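Local coordinates for 5'-nucleotidase SurE (Aquifex aeolicus, PDB 2WQK), which probably removes phosphate from nucleoside 5'-monophosphates, using one divalent metal cation per subunit, at residues L6-D9 against F13-G16; N18-A23 against S91-G96; R55-D58 against Y62-I65; I123-F128 against K140-I145; F190-I193 against P199-W202. All coordinates share one frame; numbering follows the deposited sequence.

Contact 1: residues L6-D9 against F13-G16; sequences LVND and FSPG
Asn8 and Ser14 meet through a single pair of polar atoms: ND2 of Asn8 comes to 3.0 Å from OG of Ser14. Short as that is, the angle at the amide hydrogen is poor, so the pair is a close polar approach and not a hydrogen bond. ND2 donates one N-H to the carbonyl O of Gly11, in the turn that joins the two segments. Asn8 directs its carboxamide across the turn because CG sits between the backbone N and the carbonyl carbon (chi1 80°). Ser14 is modelled in two conformers; in one of them its OG caps helix 15-24 from the N-cap position through a weak bond to the N of Ile17, and it also makes a weak bond to the O of Gly11. The turn leads from the end of strand 3-7 into helix 15-24 of a beta-alpha-beta unit, with Asp9, predicted to bind the divalent cation, on the same turn. In this conformer Gly11 O accepts from Asn8 and, weakly, from Ser14, which probably helps to keep the polar ends of these two buried side chains together.

Contact 2: residues N18-A23 against S91-G96; sequences NALREA and SGINEG. With NA (sodium ion), chain D; SO4 (sulfate ion), chain C.
The flat peptide group between Gly92 and Ile93, which is cis, takes the CD2 methyl of Leu20 over one face, 3.9 Å from Gly92 C. A second flat group, the carboxamide of Asn94, works at its polar end: OD1 binds the sodium ion at 2.3 Å, while ND2 donates to Gly96 O at 2.9 Å, 22° out of the amide plane, and weakly to O1 of the sulfate. Between helix 15-24 and the sheet the packing is apolar, with Leu20 CB lying 4.0 Å from Ile93 CD1. Leu20 reaches down to strand 88-94 with CG anti to its backbone N (chi1 -175°). This is helix-on-sheet packing of an alpha/beta fold, and the metal site sits at the C-terminal end of the parallel strand. Asp10 and Ser40 also bind the sodium, so three of the four residues predicted to hold a divalent cation do so. The sulfate, probably from the crystallisation liquor, coordinates it through O1 and O2 and may mark where a phosphate would lie. Water 1, another sodium ligand, donates to Glu95 O.

Contact 3: residues R55-D58 against Y62-I65; sequences RKID and YTVI
Arg55 and Thr63 form an antiparallel hydrogen-bonded pair, Arg55 N to Thr63 O at 2.8 Å and Thr63 N to Arg55 O at 2.9 Å, both nearly straight at 167°, while Lys56 and Tyr62 make the adjoining non-hydrogen-bonded pair. On the face carrying Lys56 and Tyr62, the lysine's aliphatic stem crosses the tyrosine ring obliquely, CB 3.6 Å from CE1. Its CG is anti to the backbone N (chi1 -178°) and the chain stays extended, which carries CD on to the neighbourhood of the Tyr62 hydroxyl. The two strands are a beta hairpin at one border of the large mixed sheet within this chain, with a classic beta bulge where Ile57 and Asp58 both face Phe61. On the other face, Arg55 CB rests 3.9 Å from Thr63 CG2. From the bulge, Ile57 CD1 comes to 4.0 Å from Thr63 CB. Thr63 OG1 turns instead to the carbonyl O of Ala34. Arg55 is modelled in two conformers; in one its guanidinium forms a salt bridge with Asp194 of the second subunit, a less certain link.

Contact 4: residues I123-F128 against K140-I145; sequences IAFSAF and KVCVDI
Ile145 N donates to Val141 O at 3.0 Å, a regular helical bond; Ile145 comes three residues after Cys142, so both can face the strand. The setting is a beta-alpha-beta unit: strand 122-128 runs into helix 135-152, which lies over the sheet before strand 158-165 follows. Phe125 has the largest share of the contact. Over one face of its ring lies Cys142 CB, 3.9 Å from the centroid and 19° from the normal, a CH-pi contact; against the opposite face, toward the rim, rests CG2 of Ile123 from its own strand. The sulfur comes in more obliquely, 33° off the normal, making a sulfur-aromatic contact. It reaches the ring because SG is anti to the carbonyl carbon (chi1 -61°). Leu20 of helix 15-24 touches both Phe125 and Cys142, so a second helix shares this buried apolar core. Replacing Phe125 by alanine is likely to open a gap between strand and helix, leaving the Cys142 sulfur and Ile123 CG2 without the ring they pack on. Farther along, Ile123 CD1 meets Ile145 CG2 at 4.3 Å, and the tightest approach in the contact is Cys142 SG to Phe125 CD1, 3.3 Å.

Contact 5: residues F190-I193 against P199-W202; sequences FKYI and PFYW
Tyr192 pushes its CB down onto the ring of Phe200, 3.4 Å from the centroid and 20° off the normal, so the methylene is a bump pressed onto one face of the flat ring. Phe200 is brought beneath it because its CG lies between backbone N and carbonyl carbon (chi1 67°), which swings the ring back under the partner strand until CE2 at its edge meets Ile193 C at 3.6 Å. The two rings, at 16° to each other, are slid so far apart that they barely overlap; Tyr192 runs on instead until CE2 lies against Trp202 CB at 3.9 Å. Within this chain strands 186-193 and 199-206 form a two-stranded antiparallel hairpin, with Phe190-Trp202 and Tyr192-Phe200 as hydrogen-bonded pairs; Phe200 and Tyr201 pair further, antiparallel, with a strand of the second subunit. Trp202 NE1 bonds to Phe48 O of that subunit, and Tyr192 OH to Ile193 O of the third. With alanine in place of Phe200, the Tyr192 methylene would probably face a gap and Trp202 of the third subunit would lose its edge-to-face partner. On the other face, the extended Lys191 lies side by side with Tyr201, Lys191 CG 3.6 Å from Tyr201 CE1. Lys191 CE also touches Pro199 CB at 3.9 Å. Water 2 bridges Lys191 NZ, from which it accepts at 2.9 Å, and Tyr201 OH, sitting at the edge of the Tyr201 ring.

How the contacts relate
Contacts 1 to 4 all belong to the large mixed sheet and its covering helices, whereas contact 5 lies on a separate hairpin, its centre 36 to 43 Å from the others. Contacts 1 and 2, centres about 5 Å apart, share helix 15-24 and join at Val7 O and Gly92 N on neighbouring strands. Contact 4 follows one strand further across, its centre about 8 Å from that of contact 2, where Ser91 O meets Phe125 N. Contact 3 lies at the sheet's border within this chain, beyond strand 3-7 from contact 4, nested in the loop closed by contact 2. The core thus carries the metal site, while contact 5, last along the chain, meets the three other subunits and probably helps assembly.

Contact 1: residues L6-D9 against F13-G16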
loop_
_atom_site.group_PDB
_atom_site.type_symbol
_atom_site.label_atom_id
_atom_site.label_comp_id
_atom_site.label_asym_id
_atom_site.label_seq_id
_atom_site.Cartn_x
_atom_site.Cartn_y
_atom_site.Cartn_z
ATOM N N LEU A 6 -1.511 -5.020 25.868
ATOM C CA LEU A 6 -0.739 -3.900 25.347
ATOM C C LEU A 6 -0.548 -4.085 23.861
ATOM O O LEU A 6 -0.042 -5.119 23.390
ATOM C CB LEU A 6 0.633 -3.862 26.048
ATOM C CG LEU A 6 1.650 -2.828 25.552
ATOM C CD1 LEU A 6 1.097 -1.403 25.592
ATOM C CD2 LEU A 6 2.972 -2.913 26.321
ATOM N N VAL A 7 -0.948 -3.057 23.106
ATOM C CA VAL A 7 -0.863 -3.061 21.652
ATOM C C VAL A 7 -0.170 -1.770 21.233
ATOM O O VAL A 7 0.061 -0.868 22.044
ATOM C CB VAL A 7 -2.272 -3.151 21.000
ATOM C CG1 VAL A 7 -3.028 -4.349 21.583
ATOM C CG2 VAL A 7 -3.061 -1.838 21.171
ATOM N N ASN A 8 0.150 -1.673 19.946
ATOM C CA ASN A 8 0.586 -0.397 19.395
ATOM C C ASN A 8 0.306 -0.368 17.886
ATOM O O ASN A 8 -0.312 -1.299 17.347
ATOM C CB ASN A 8 2.044 -0.057 19.712
ATOM C CG ASN A 8 3.049 -0.778 18.799
ATOM O OD1 ASN A 8 2.708 -1.752 18.126
ATOM N ND2 ASN A 8 4.317 -0.322 18.817
ATOM N N ASP A 9 0.750 0.713 17.250
ATOM C CA ASP A 9 0.630 0.868 15.802
ATOM C C ASP A 9 1.972 0.851 15.059
ATOM O O ASP A 9 1.994 0.811 13.840
ATOM C CB ASP A 9 -0.112 2.195 15.496
ATOM C CG ASP A 9 -0.797 2.198 14.158
ATOM O OD1 ASP A 9 -1.211 1.152 13.637
ATOM O OD2 ASP A 9 -0.896 3.306 13.619
ATOM N N PHE A 13 8.332 -4.430 17.675
ATOM C CA PHE A 13 9.779 -4.176 17.898
ATOM C C PHE A 13 10.109 -2.716 18.281
ATOM O O PHE A 13 11.272 -2.358 18.545
ATOM C CB PHE A 13 10.558 -4.553 16.613
ATOM C CG PHE A 13 9.963 -3.946 15.388
ATOM C CD1 PHE A 13 10.218 -2.633 15.083
ATOM C CD2 PHE A 13 9.071 -4.663 14.589
ATOM C CE1 PHE A 13 9.593 -2.025 13.961
ATOM C CE2 PHE A 13 8.458 -4.072 13.503
ATOM C CZ PHE A 13 8.725 -2.766 13.188
ATOM N N SER A 14 9.090 -1.847 18.296
ATOM C CA SER A 14 9.357 -0.440 18.470
ATOM C C SER A 14 9.835 -0.155 19.896
ATOM O O SER A 14 9.426 -0.838 20.853
ATOM C CB SER A 14 8.106 0.391 18.170
ATOM O OG SER A 14 7.218 0.401 19.271
ATOM N N PRO A 15 10.716 0.838 20.043
ATOM C CA PRO A 15 11.190 1.156 21.397
ATOM C C PRO A 15 10.061 1.622 22.353
ATOM O O PRO A 15 10.127 1.447 23.558
ATOM C CB PRO A 15 12.190 2.287 21.168
ATOM C CG PRO A 15 11.813 2.853 19.835
ATOM C CD PRO A 15 11.348 1.696 19.019
ATOM N N GLY A 16 8.994 2.219 21.816
ATOM C CA GLY A 16 7.925 2.734 22.655
ATOM C C GLY A 16 7.126 1.621 23.323
ATOM O O GLY A 16 6.780 1.744 24.487
#

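Contact 2: residues N18-A23 against S91-G96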
loop_
_atom_site.group_PDB
_atom_site.type_symbol
_atom_site.label_atom_id
_atom_site.label_comp_id
_atom_site.label_asym_id
_atom_site.label_seq_id
_atom_site.Cartn_x
_atom_site.Cartn_y
_atom_site.Cartn_z
ATOM N N ASN A 18 8.095 -1.473 23.741
ATOM C CA ASN A 18 8.978 -2.280 24.609
ATOM C C ASN A 18 9.293 -1.547 25.916
ATOM O O ASN A 18 9.310 -2.173 26.991
ATOM C CB ASN A 18 10.184 -2.719 23.846
ATOM C CG ASN A 18 9.859 -3.851 22.913
ATOM O OD1 ASN A 18 9.712 -5.010 23.358
ATOM N ND2 ASN A 18 9.652 -3.528 21.606
ATOM N N ALA A 19 9.515 -0.232 25.840
ATOM C CA ALA A 19 9.733 0.553 27.066
ATOM C C ALA A 19 8.536 0.442 28.001
ATOM O O ALA A 19 8.677 0.294 29.226
ATOM C CB ALA A 19 10.045 2.038 26.778
ATOM N N LEU A 20 7.339 0.561 27.430
ATOM C CA LEU A 20 6.143 0.527 28.245
ATOM C C LEU A 20 5.965 -0.876 28.846
ATOM O O LEU A 20 5.617 -1.007 30.022
ATOM C CB LEU A 20 4.931 0.961 27.415
ATOM C CG LEU A 20 3.608 1.108 28.145
ATOM C CD1 LEU A 20 3.702 2.000 29.393
ATOM C CD2 LEU A 20 2.542 1.596 27.136
ATOM N N ARG A 21 6.181 -1.912 28.027
ATOM C CA ARG A 21 6.063 -3.299 28.480
ATOM C C ARG A 21 6.963 -3.517 29.700
ATOM O O ARG A 21 6.544 -4.056 30.719
ATOM C CB ARG A 21 6.462 -4.263 27.388
ATOM C CG ARG A 21 6.433 -5.699 27.833
ATOM C CD ARG A 21 7.025 -6.560 26.782
ATOM N NE ARG A 21 6.985 -7.936 27.234
ATOM C CZ ARG A 21 8.022 -8.755 27.235
ATOM N NH1 ARG A 21 9.214 -8.400 26.742
ATOM N NH2 ARG A 21 7.834 -9.975 27.674
ATOM N N GLU A 22 8.212 -3.127 29.546
ATOM C CA GLU A 22 9.193 -3.350 30.638
ATOM C C GLU A 22 8.786 -2.676 31.949
ATOM O O GLU A 22 8.857 -3.283 33.052
ATOM C CB GLU A 22 10.578 -2.934 30.130
ATOM C CG GLU A 22 11.114 -3.864 29.029
ATOM C CD GLU A 22 11.177 -5.373 29.396
ATOM O OE1 GLU A 22 11.485 -5.724 30.544
ATOM O OE2 GLU A 22 10.908 -6.232 28.503
ATOM N N ALA A 23 8.406 -1.407 31.862
ATOM C CA ALA A 23 7.970 -0.651 33.031
ATOM C C ALA A 23 6.730 -1.207 33.712
ATOM O O ALA A 23 6.623 -1.204 34.952
ATOM C CB ALA A 23 7.809 0.847 32.684
ATOM N N SER A 91 -2.355 1.178 24.747
ATOM C CA SER A 91 -1.868 1.289 23.389
ATOM C C SER A 91 -0.786 2.352 23.317
ATOM O O SER A 91 -1.009 3.480 23.717
ATOM C CB SER A 91 -3.043 1.715 22.480
ATOM O OG SER A 91 -2.650 1.736 21.140
ATOM N N GLY A 92 0.381 1.959 22.848
ATOM C CA GLY A 92 1.528 2.866 22.771
ATOM C C GLY A 92 2.788 2.190 23.289
ATOM O O GLY A 92 2.854 0.958 23.352
ATOM N N ILE A 93 3.812 2.991 23.614
ATOM C CA ILE A 93 3.892 4.424 23.447
ATOM C C ILE A 93 4.173 4.764 22.022
ATOM O O ILE A 93 5.146 4.304 21.434
ATOM C CB ILE A 93 5.061 5.017 24.279
ATOM C CG1 ILE A 93 4.895 4.679 25.762
ATOM C CG2 ILE A 93 5.175 6.546 24.044
ATOM C CD1 ILE A 93 6.233 4.619 26.551
ATOM N N ASN A 94 3.287 5.572 21.427
ATOM C CA ASN A 94 3.467 5.956 20.044
ATOM C C ASN A 94 4.715 6.779 19.804
ATOM O O ASN A 94 5.060 7.604 20.611
ATOM C CB ASN A 94 2.263 6.767 19.514
ATOM C CG ASN A 94 2.228 6.820 17.974
ATOM O OD1 ASN A 94 2.310 5.785 17.311
ATOM N ND2 ASN A 94 2.106 8.049 17.413
ATOM N N GLU A 95 5.314 6.547 18.642
ATOM C CA GLU A 95 6.438 7.329 18.179
ATOM C C GLU A 95 5.854 8.585 17.514
ATOM O O GLU A 95 5.698 8.657 16.274
ATOM C CB GLU A 95 7.258 6.535 17.166
ATOM C CG GLU A 95 7.816 5.225 17.640
ATOM C CD GLU A 95 8.425 4.423 16.488
ATOM O OE1 GLU A 95 8.092 4.695 15.290
ATOM O OE2 GLU A 95 9.243 3.534 16.781
ATOM N N GLY A 96 5.448 9.523 18.332
ATOM C CA GLY A 96 4.979 10.824 17.911
ATOM C C GLY A 96 3.654 11.108 18.585
ATOM O O GLY A 96 3.018 10.203 19.145
HETATM NA NA NA D . 2.519 5.550 15.010
HETATM S S SO4 C . -0.439 6.524 14.997
HETATM O O1 SO4 C . 0.643 7.486 14.798
HETATM O O2 SO4 C . 0.178 5.159 14.980
HETATM O O3 SO4 C . -1.041 6.687 16.271
HETATM O O4 SO4 C . -1.470 6.609 13.914
HETATM O O HOH W 1 3.934 7.479 14.492
#

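Contact 3: residues R55-D58 against Y62-I65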
loop_
_atom_site.group_PDB
_atom_site.type_symbol
_atom_site.label_atom_id
_atom_site.label_comp_id
_atom_site.label_asym_id
_atom_site.label_seq_id
_atom_site.Cartn_x
_atom_site.Cartn_y
_atom_site.Cartn_z
ATOM N N ARG A 55 1.661 -14.853 15.416
ATOM C CA ARG A 55 2.881 -15.603 15.737
ATOM C C ARG A 55 3.333 -15.279 17.154
ATOM O O ARG A 55 3.374 -14.106 17.540
ATOM C CB ARG A 55 4.005 -15.160 14.800
ATOM C CG ARG A 55 3.828 -15.600 13.363
ATOM C CD ARG A 55 4.186 -17.064 13.209
ATOM N NE ARG A 55 3.984 -17.544 11.847
ATOM C CZ ARG A 55 2.802 -17.833 11.317
ATOM N NH1 ARG A 55 1.678 -17.693 12.014
ATOM N NH2 ARG A 55 2.756 -18.258 10.075
ATOM N N LYS A 56 3.730 -16.312 17.897
ATOM C CA LYS A 56 4.260 -16.129 19.240
ATOM C C LYS A 56 5.750 -15.779 19.149
ATOM O O LYS A 56 6.556 -16.559 18.565
ATOM C CB LYS A 56 4.035 -17.410 20.061
ATOM C CG LYS A 56 4.514 -17.276 21.468
ATOM C CD LYS A 56 4.216 -18.556 22.251
ATOM C CE LYS A 56 4.707 -18.461 23.700
ATOM N NZ LYS A 56 4.566 -19.761 24.395
ATOM N N ILE A 57 6.123 -14.632 19.694
ATOM C CA ILE A 57 7.514 -14.204 19.739
ATOM C C ILE A 57 8.159 -14.734 21.037
ATOM O O ILE A 57 9.318 -15.212 21.039
ATOM C CB ILE A 57 7.649 -12.694 19.671
ATOM C CG1 ILE A 57 7.099 -12.154 18.318
ATOM C CG2 ILE A 57 9.111 -12.244 19.892
ATOM C CD1 ILE A 57 6.971 -10.722 18.356
ATOM N N ASP A 58 7.402 -14.678 22.123
ATOM C CA ASP A 58 7.878 -15.162 23.429
ATOM C C ASP A 58 6.672 -15.280 24.319
ATOM O O ASP A 58 5.552 -15.014 23.882
ATOM C CB ASP A 58 8.872 -14.149 23.984
ATOM C CG ASP A 58 9.732 -14.691 25.172
ATOM O OD1 ASP A 58 9.628 -15.862 25.597
ATOM O OD2 ASP A 58 10.492 -13.869 25.672
ATOM N N TYR A 62 3.066 -11.551 21.314
ATOM C CA TYR A 62 2.568 -12.052 20.028
ATOM C C TYR A 62 2.559 -10.934 19.012
ATOM O O TYR A 62 2.428 -9.758 19.359
ATOM C CB TYR A 62 1.135 -12.524 20.160
ATOM C CG TYR A 62 1.007 -13.739 21.030
ATOM C CD1 TYR A 62 0.968 -15.026 20.462
ATOM C CD2 TYR A 62 0.932 -13.602 22.408
ATOM C CE1 TYR A 62 0.863 -16.156 21.285
ATOM C CE2 TYR A 62 0.863 -14.732 23.234
ATOM C CZ TYR A 62 0.806 -15.993 22.664
ATOM O OH TYR A 62 0.723 -17.088 23.517
ATOM N N THR A 63 2.722 -11.317 17.757
ATOM C CA THR A 63 2.523 -10.349 16.688
ATOM C C THR A 63 1.460 -10.840 15.729
ATOM O O THR A 63 1.354 -12.038 15.437
ATOM C CB THR A 63 3.831 -10.043 15.909
ATOM O OG1 THR A 63 3.603 -8.980 14.963
ATOM C CG2 THR A 63 4.455 -11.281 15.201
ATOM N N VAL A 64 0.691 -9.868 15.222
ATOM C CA VAL A 64 -0.304 -10.129 14.203
ATOM C C VAL A 64 0.261 -9.566 12.874
ATOM O O VAL A 64 0.553 -8.371 12.742
ATOM C CB VAL A 64 -1.698 -9.491 14.512
ATOM C CG1 VAL A 64 -2.695 -9.871 13.403
ATOM C CG2 VAL A 64 -2.244 -9.931 15.871
ATOM N N ILE A 65 0.463 -10.462 11.918
ATOM C CA ILE A 65 1.096 -10.108 10.662
ATOM C C ILE A 65 0.150 -9.221 9.827
ATOM O O ILE A 65 -0.947 -9.621 9.489
ATOM C CB ILE A 65 1.509 -11.374 9.866
ATOM C CG1 ILE A 65 2.415 -12.271 10.747
ATOM C CG2 ILE A 65 2.227 -10.954 8.583
ATOM C CD1 ILE A 65 3.636 -11.589 11.243
#

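Contact 4: residues I123-F128 against K140-I145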
loop_
_atom_site.group_PDB
_atom_site.type_symbol
_atom_site.label_atom_id
_atom_site.label_comp_id
_atom_site.label_asym_id
_atom_site.label_seq_id
_atom_site.Cartn_x
_atom_site.Cartn_y
_atom_site.Cartn_z
ATOM N N ILE A 123 -6.411 3.096 27.684
ATOM C CA ILE A 123 -5.568 4.289 27.645
ATOM C C ILE A 123 -4.621 4.188 26.470
ATOM O O ILE A 123 -4.030 3.133 26.224
ATOM C CB ILE A 123 -4.680 4.407 28.929
ATOM C CG1 ILE A 123 -5.496 4.260 30.198
ATOM C CG2 ILE A 123 -3.924 5.684 28.904
ATOM C CD1 ILE A 123 -4.624 4.211 31.495
ATOM N N ALA A 124 -4.517 5.300 25.743
ATOM C CA ALA A 124 -3.534 5.482 24.646
ATOM C C ALA A 124 -2.399 6.380 25.184
ATOM O O ALA A 124 -2.706 7.375 25.856
ATOM C CB ALA A 124 -4.174 6.178 23.421
ATOM N N PHE A 125 -1.138 6.047 24.846
ATOM C CA PHE A 125 0.007 6.863 25.239
ATOM C C PHE A 125 0.799 7.193 23.979
ATOM O O PHE A 125 1.144 6.294 23.196
ATOM C CB PHE A 125 0.937 6.023 26.131
ATOM C CG PHE A 125 0.323 5.599 27.457
ATOM C CD1 PHE A 125 0.235 6.503 28.509
ATOM C CD2 PHE A 125 -0.089 4.294 27.682
ATOM C CE1 PHE A 125 -0.297 6.119 29.738
ATOM C CE2 PHE A 125 -0.611 3.916 28.924
ATOM C CZ PHE A 125 -0.708 4.815 29.922
ATOM N N SER A 126 1.131 8.477 23.833
ATOM C CA SER A 126 1.916 8.978 22.701
ATOM C C SER A 126 2.983 9.945 23.208
ATOM O O SER A 126 2.736 10.685 24.144
ATOM C CB SER A 126 0.991 9.710 21.716
ATOM O OG SER A 126 0.003 8.819 21.246
ATOM N N ALA A 127 4.157 9.887 22.565
ATOM C CA ALA A 127 5.299 10.768 22.858
ATOM C C ALA A 127 5.248 12.062 22.029
ATOM O O ALA A 127 5.216 11.998 20.798
ATOM C CB ALA A 127 6.625 10.016 22.552
ATOM N N PHE A 128 5.307 13.199 22.710
ATOM C CA PHE A 128 5.363 14.503 22.053
ATOM C C PHE A 128 6.825 14.844 21.861
ATOM O O PHE A 128 7.477 15.450 22.733
ATOM C CB PHE A 128 4.656 15.575 22.869
ATOM C CG PHE A 128 4.741 16.963 22.254
ATOM C CD1 PHE A 128 4.020 17.262 21.095
ATOM C CD2 PHE A 128 5.473 17.966 22.857
ATOM C CE1 PHE A 128 4.031 18.495 20.531
ATOM C CE2 PHE A 128 5.492 19.233 22.295
ATOM C CZ PHE A 128 4.775 19.492 21.135
ATOM N N LYS A 140 8.043 5.837 32.566
ATOM C CA LYS A 140 7.899 6.037 34.011
ATOM C C LYS A 140 6.604 6.783 34.356
ATOM O O LYS A 140 5.905 6.396 35.292
ATOM C CB LYS A 140 9.105 6.800 34.586
ATOM C CG LYS A 140 10.410 6.038 34.421
ATOM C CD LYS A 140 11.610 6.895 34.817
ATOM C CE LYS A 140 12.898 6.143 34.643
ATOM N NZ LYS A 140 14.065 7.084 34.908
ATOM N N VAL A 141 6.266 7.833 33.590
ATOM C CA VAL A 141 5.038 8.530 33.913
ATOM C C VAL A 141 3.810 7.695 33.451
ATOM O O VAL A 141 2.780 7.717 34.115
ATOM C CB VAL A 141 5.045 9.996 33.494
ATOM C CG1 VAL A 141 4.850 10.124 32.045
ATOM C CG2 VAL A 141 4.010 10.788 34.340
ATOM N N CYS A 142 3.956 6.909 32.385
ATOM C CA CYS A 142 2.842 6.032 31.974
ATOM C C CYS A 142 2.468 5.072 33.112
ATOM O O CYS A 142 1.280 4.853 33.411
ATOM C CB CYS A 142 3.164 5.269 30.695
ATOM S SG CYS A 142 3.470 6.336 29.282
ATOM N N VAL A 143 3.489 4.482 33.748
ATOM C CA VAL A 143 3.239 3.545 34.825
ATOM C C VAL A 143 2.614 4.261 36.042
ATOM O O VAL A 143 1.731 3.728 36.675
ATOM C CB VAL A 143 4.487 2.707 35.131
ATOM C CG1 VAL A 143 4.261 1.802 36.334
ATOM C CG2 VAL A 143 4.845 1.913 33.882
ATOM N N ASP A 144 3.026 5.501 36.306
ATOM C CA ASP A 144 2.408 6.291 37.378
ATOM C C ASP A 144 0.902 6.421 37.130
ATOM O O ASP A 144 0.101 6.261 38.033
ATOM C CB ASP A 144 3.006 7.702 37.474
ATOM C CG ASP A 144 4.429 7.732 38.087
ATOM O OD1 ASP A 144 4.876 6.731 38.711
ATOM O OD2 ASP A 144 5.100 8.761 37.874
ATOM N N ILE A 145 0.543 6.707 35.883
ATOM C CA ILE A 145 -0.870 6.853 35.516
ATOM C C ILE A 145 -1.625 5.539 35.646
ATOM O O ILE A 145 -2.712 5.516 36.217
ATOM C CB ILE A 145 -0.978 7.492 34.090
ATOM C CG1 ILE A 145 -0.490 8.957 34.118
ATOM C CG2 ILE A 145 -2.388 7.331 33.537
ATOM C CD1 ILE A 145 -0.353 9.555 32.745
#

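Contact 5: residues F190-I193 against P199-W202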
loop_
_atom_site.group_PDB
_atom_site.type_symbol
_atom_site.label_atom_id
_atom_site.label_comp_id
_atom_site.label_asym_id
_atom_site.label_seq_id
_atom_site.Cartn_x
_atom_site.Cartn_y
_atom_site.Cartn_z
ATOM N N PHE A 190 1.159 25.715 -0.822
ATOM C CA PHE A 190 2.187 26.219 -1.765
ATOM C C PHE A 190 1.912 25.565 -3.120
ATOM O O PHE A 190 1.617 24.380 -3.174
ATOM C CB PHE A 190 3.581 25.867 -1.273
ATOM C CG PHE A 190 4.001 26.636 -0.028
ATOM C CD1 PHE A 190 4.828 27.741 -0.132
ATOM C CD2 PHE A 190 3.551 26.263 1.234
ATOM C CE1 PHE A 190 5.204 28.460 1.003
ATOM C CE2 PHE A 190 3.919 26.977 2.378
ATOM C CZ PHE A 190 4.758 28.076 2.261
ATOM N N LYS A 191 1.995 26.339 -4.200
ATOM C CA LYS A 191 1.761 25.865 -5.548
ATOM C C LYS A 191 3.102 25.754 -6.282
ATOM O O LYS A 191 3.968 26.658 -6.192
ATOM C CB LYS A 191 0.868 26.841 -6.341
ATOM C CG LYS A 191 0.444 26.324 -7.695
ATOM C CD LYS A 191 -0.554 27.252 -8.370
ATOM C CE LYS A 191 -0.960 26.745 -9.735
ATOM N NZ LYS A 191 -1.855 27.761 -10.428
ATOM N N TYR A 192 3.211 24.678 -7.047
ATOM C CA TYR A 192 4.363 24.388 -7.897
ATOM C C TYR A 192 3.878 24.018 -9.281
ATOM O O TYR A 192 2.685 23.683 -9.459
ATOM C CB TYR A 192 5.142 23.222 -7.320
ATOM C CG TYR A 192 5.735 23.453 -5.951
ATOM C CD1 TYR A 192 7.034 23.889 -5.793
ATOM C CD2 TYR A 192 5.004 23.182 -4.810
ATOM C CE1 TYR A 192 7.582 24.053 -4.521
ATOM C CE2 TYR A 192 5.538 23.357 -3.550
ATOM C CZ TYR A 192 6.836 23.781 -3.412
ATOM O OH TYR A 192 7.364 23.929 -2.161
ATOM N N ILE A 193 4.797 24.035 -10.259
ATOM C CA ILE A 193 4.512 23.488 -11.593
ATOM C C ILE A 193 5.428 22.308 -11.925
ATOM O O ILE A 193 6.642 22.405 -11.743
ATOM C CB ILE A 193 4.607 24.588 -12.674
ATOM C CG1 ILE A 193 3.681 25.753 -12.317
ATOM C CG2 ILE A 193 4.302 24.010 -14.043
ATOM C CD1 ILE A 193 2.205 25.424 -12.472
ATOM N N PRO A 199 -0.007 21.727 -12.517
ATOM C CA PRO A 199 0.136 22.174 -11.137
ATOM C C PRO A 199 0.170 21.074 -10.105
ATOM O O PRO A 199 -0.481 20.026 -10.245
ATOM C CB PRO A 199 -1.083 23.079 -10.915
ATOM C CG PRO A 199 -2.119 22.506 -11.814
ATOM C CD PRO A 199 -1.384 21.964 -13.022
ATOM N N PHE A 200 0.904 21.347 -9.036
ATOM C CA PHE A 200 0.826 20.494 -7.843
ATOM C C PHE A 200 1.017 21.358 -6.605
ATOM O O PHE A 200 1.438 22.520 -6.694
ATOM C CB PHE A 200 1.770 19.291 -7.894
ATOM C CG PHE A 200 3.246 19.631 -7.838
ATOM C CD1 PHE A 200 3.963 19.436 -6.665
ATOM C CD2 PHE A 200 3.951 20.053 -8.958
ATOM C CE1 PHE A 200 5.330 19.705 -6.596
ATOM C CE2 PHE A 200 5.333 20.311 -8.885
ATOM C CZ PHE A 200 6.012 20.109 -7.720
ATOM N N TYR A 201 0.641 20.814 -5.456
ATOM C CA TYR A 201 0.421 21.628 -4.268
ATOM C C TYR A 201 1.069 20.960 -3.075
ATOM O O TYR A 201 1.181 19.744 -3.037
ATOM C CB TYR A 201 -1.092 21.816 -4.005
ATOM C CG TYR A 201 -1.756 22.497 -5.174
ATOM C CD1 TYR A 201 -1.800 23.895 -5.250
ATOM C CD2 TYR A 201 -2.255 21.753 -6.243
ATOM C CE1 TYR A 201 -2.341 24.531 -6.349
ATOM C CE2 TYR A 201 -2.830 22.392 -7.361
ATOM C CZ TYR A 201 -2.844 23.778 -7.398
ATOM O OH TYR A 201 -3.435 24.400 -8.504
ATOM N N TRP A 202 1.471 21.743 -2.100
ATOM C CA TRP A 202 2.006 21.184 -0.868
ATOM C C TRP A 202 1.298 21.914 0.278
ATOM O O TRP A 202 1.386 23.126 0.385
ATOM C CB TRP A 202 3.532 21.395 -0.791
ATOM C CG TRP A 202 4.222 20.440 0.153
ATOM C CD1 TRP A 202 3.841 20.115 1.416
ATOM C CD2 TRP A 202 5.397 19.693 -0.124
ATOM N NE1 TRP A 202 4.703 19.191 1.954
ATOM C CE2 TRP A 202 5.689 18.921 1.035
ATOM C CE3 TRP A 202 6.242 19.599 -1.219
ATOM C CZ2 TRP A 202 6.792 18.036 1.104
ATOM C CZ3 TRP A 202 7.356 18.746 -1.131
ATOM C CH2 TRP A 202 7.603 17.970 0.012
HETATM O O HOH W 2 -3.977 27.231 -8.537
#